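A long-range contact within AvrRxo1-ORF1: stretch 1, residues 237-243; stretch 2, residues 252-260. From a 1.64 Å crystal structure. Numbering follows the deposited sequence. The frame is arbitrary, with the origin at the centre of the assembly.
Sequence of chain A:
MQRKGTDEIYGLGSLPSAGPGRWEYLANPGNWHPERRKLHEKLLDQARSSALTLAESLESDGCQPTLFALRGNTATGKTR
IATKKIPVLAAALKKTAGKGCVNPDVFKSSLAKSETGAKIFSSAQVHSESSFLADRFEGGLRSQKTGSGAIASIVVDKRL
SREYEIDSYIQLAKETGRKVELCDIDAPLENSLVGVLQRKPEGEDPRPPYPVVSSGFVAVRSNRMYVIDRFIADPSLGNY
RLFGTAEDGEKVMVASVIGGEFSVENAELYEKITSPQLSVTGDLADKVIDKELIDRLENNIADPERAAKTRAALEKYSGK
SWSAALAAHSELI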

# COMPACT_ATOMS: atom_id res chain seq x y z
N LEU A 237 -4.53 32.28 11.50
CA LEU A 237 -3.86 31.42 12.46
C LEU A 237 -2.35 31.47 12.27
O LEU A 237 -1.59 31.49 13.25
CB LEU A 237 -4.34 29.97 12.30
CG LEU A 237 -3.68 28.91 13.19
CD1 LEU A 237 -3.89 29.25 14.65
CD2 LEU A 237 -4.27 27.54 12.86
N GLY A 238 -1.94 31.51 11.01
CA GLY A 238 -0.52 31.47 10.66
C GLY A 238 -0.33 30.72 9.36
O GLY A 238 -1.19 30.74 8.49
N ASN A 239 0.79 30.02 9.23
CA ASN A 239 1.06 29.31 7.99
C ASN A 239 1.43 27.87 8.26
O ASN A 239 1.91 27.54 9.34
CB ASN A 239 2.18 30.00 7.21
CG ASN A 239 1.80 31.42 6.82
OD1 ASN A 239 0.80 31.64 6.15
ND2 ASN A 239 2.58 32.39 7.29
N TYR A 240 1.19 27.02 7.27
CA TYR A 240 1.42 25.57 7.36
C TYR A 240 2.19 25.10 6.12
O TYR A 240 1.83 25.42 5.00
CB TYR A 240 0.08 24.83 7.44
CG TYR A 240 0.23 23.32 7.36
CD1 TYR A 240 0.28 22.68 6.12
CD2 TYR A 240 0.33 22.55 8.51
CE1 TYR A 240 0.44 21.31 6.04
CE2 TYR A 240 0.48 21.17 8.43
CZ TYR A 240 0.54 20.56 7.19
OH TYR A 240 0.68 19.19 7.10
N ARG A 241 3.24 24.30 6.34
CA ARG A 241 3.92 23.63 5.23
C ARG A 241 4.15 22.19 5.60
O ARG A 241 4.54 21.89 6.74
CB ARG A 241 5.27 24.30 4.94
CG ARG A 241 5.16 25.63 4.22
CD ARG A 241 6.53 26.28 4.08
NE ARG A 241 6.99 26.80 5.37
CZ ARG A 241 8.27 27.02 5.66
NH1 ARG A 241 9.21 26.75 4.76
NH2 ARG A 241 8.60 27.48 6.86
N LEU A 242 3.93 21.30 4.64
CA LEU A 242 4.13 19.87 4.84
C LEU A 242 5.23 19.41 3.92
O LEU A 242 5.16 19.62 2.72
CB LEU A 242 2.86 19.11 4.44
CG LEU A 242 2.98 17.58 4.34
CD1 LEU A 242 3.40 16.93 5.67
CD2 LEU A 242 1.62 17.04 3.89
N PHE A 243 6.25 18.76 4.48
CA PHE A 243 7.35 18.25 3.67
C PHE A 243 7.35 16.76 3.79
O PHE A 243 7.22 16.24 4.89
CB PHE A 243 8.70 18.79 4.16
CG PHE A 243 8.86 20.28 3.98
CD1 PHE A 243 9.31 20.80 2.79
CD2 PHE A 243 8.51 21.15 5.01
CE1 PHE A 243 9.44 22.19 2.63
CE2 PHE A 243 8.64 22.53 4.85
CZ PHE A 243 9.10 23.04 3.67
N VAL A 252 10.68 17.17 0.07
CA VAL A 252 10.04 18.01 -0.93
C VAL A 252 8.75 18.56 -0.34
O VAL A 252 8.16 17.93 0.54
CB VAL A 252 9.72 17.23 -2.22
CG1 VAL A 252 11.00 16.75 -2.90
CG2 VAL A 252 8.86 16.04 -1.89
N MSE A 253 8.34 19.72 -0.82
CA MSE A 253 7.09 20.32 -0.37
C MSE A 253 5.93 19.51 -0.93
O MSE A 253 5.91 19.16 -2.12
CB MSE A 253 6.98 21.75 -0.87
CG MSE A 253 5.69 22.40 -0.51
SE MSE A 253 5.85 23.18 1.24
CE MSE A 253 7.24 24.56 0.91
N VAL A 254 4.95 19.23 -0.08
CA VAL A 254 3.85 18.37 -0.47
C VAL A 254 2.52 19.13 -0.47
O VAL A 254 1.73 19.02 -1.41
CB VAL A 254 3.76 17.14 0.44
CG1 VAL A 254 2.47 16.34 0.17
CG2 VAL A 254 4.97 16.25 0.21
N ALA A 255 2.27 19.89 0.59
CA ALA A 255 1.06 20.72 0.65
C ALA A 255 1.36 21.93 1.52
O ALA A 255 2.28 21.90 2.32
CB ALA A 255 -0.13 19.93 1.23
N SER A 256 0.58 22.99 1.38
CA SER A 256 0.86 24.21 2.13
C SER A 256 -0.35 25.10 2.30
O SER A 256 -1.25 25.12 1.44
CB SER A 256 1.99 25.01 1.47
OG SER A 256 1.64 25.43 0.15
N VAL A 257 -0.39 25.84 3.39
CA VAL A 257 -1.38 26.90 3.53
C VAL A 257 -0.60 28.13 3.94
O VAL A 257 -0.15 28.23 5.07
CB VAL A 257 -2.45 26.57 4.58
CG1 VAL A 257 -3.58 27.61 4.49
CG2 VAL A 257 -3.02 25.15 4.38
N ILE A 258 -0.46 29.06 3.00
CA ILE A 258 0.40 30.23 3.17
C ILE A 258 -0.38 31.48 2.76
O ILE A 258 -0.81 31.60 1.61
CB ILE A 258 1.66 30.09 2.31
CG1 ILE A 258 2.50 28.90 2.77
CG2 ILE A 258 2.55 31.36 2.41
CD1 ILE A 258 3.63 28.57 1.83
N GLY A 259 -0.53 32.41 3.70
CA GLY A 259 -1.33 33.60 3.46
C GLY A 259 -2.75 33.21 3.14
O GLY A 259 -3.44 33.89 2.37
N GLY A 260 -3.19 32.10 3.72
CA GLY A 260 -4.55 31.61 3.55
C GLY A 260 -4.75 30.78 2.29
O GLY A 260 -5.83 30.22 2.08
O HOH W 1 -2.00 30.66 5.84

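Antiparallel strands are held together by backbone hydrogen bonds, and side chains then pack in the register those bonds impose; the pairing of residues 252–258 with 238–243 in AvrRxo1-ORF1 illustrates this, including how a bulge is absorbed. The strand axes run at 173° and approach to 4.6 Å.

Val 252, already within the second strand, has its side chain directed away from the first and contributes through its carbonyl: Val 252 O lies 3.2 Å from Phe 243 CA, a CA-H...O contact. Met 253, present as selenomethionine, sits opposite Phe 243 in a non-hydrogen-bonded pair. Its side chain folds over the aromatic ring, placing Met 253 SE 4.3 Å from the centroid of the Phe 243 ring and 26° off the ring normal, so that selenium rests on the face. The terminal methyl reaches two neighbours on the first strand, with Met 253 CE 3.7 Å from both Phe 243 CZ and Arg 241 CD.

At Val 254 the regular alternation is interrupted. The register shifts by one residue between Leu 242 and Phe 243, and Val 254 is the extra residue of this beta bulge, its psi of -46° departing from the extended values around it. Hydrogen bonding nevertheless continues: Val 254 N donates to Leu 242 O (2.8 Å), while Leu 242 N donates to Ala 255 O (2.9 Å). One residue of the first strand thus engages two consecutive residues of the second. Leu 242 CD2 also packs against Val 254 CG1 at 3.9 Å and Ala 255 CB at 4.3 Å.

Beyond the bulge, ordinary pairing takes over. Ser 256 faces Arg 241 in a non-hydrogen-bonded pair, their CA atoms 4.4 Å apart, and Ser 256 CA makes a CA-H...O contact of 3.3 Å with Tyr 240 O. Val 257 and Tyr 240 form a reciprocal pair: Val 257 N donates to Tyr 240 O and Tyr 240 N to Val 257 O, each at 2.8 Å. Their side chains share the sheet face of Leu 242 and Ala 255, with Val 257 CB 4.2 Å from Tyr 240 CB.

Ile 258 projects sideways, and its CD1 comes within 4.1 Å of Arg 241 CG. The chain then turns at Gly 259, whose positive phi favours glycine. Here a side chain extends the ladder: Gly 259 N donates to Asn 239 OD1 at 2.9 Å. A water continues the link, donating to Gly 238 O and accepting from Gly 260 N, with its oxygen 2.8 Å from each of these atoms.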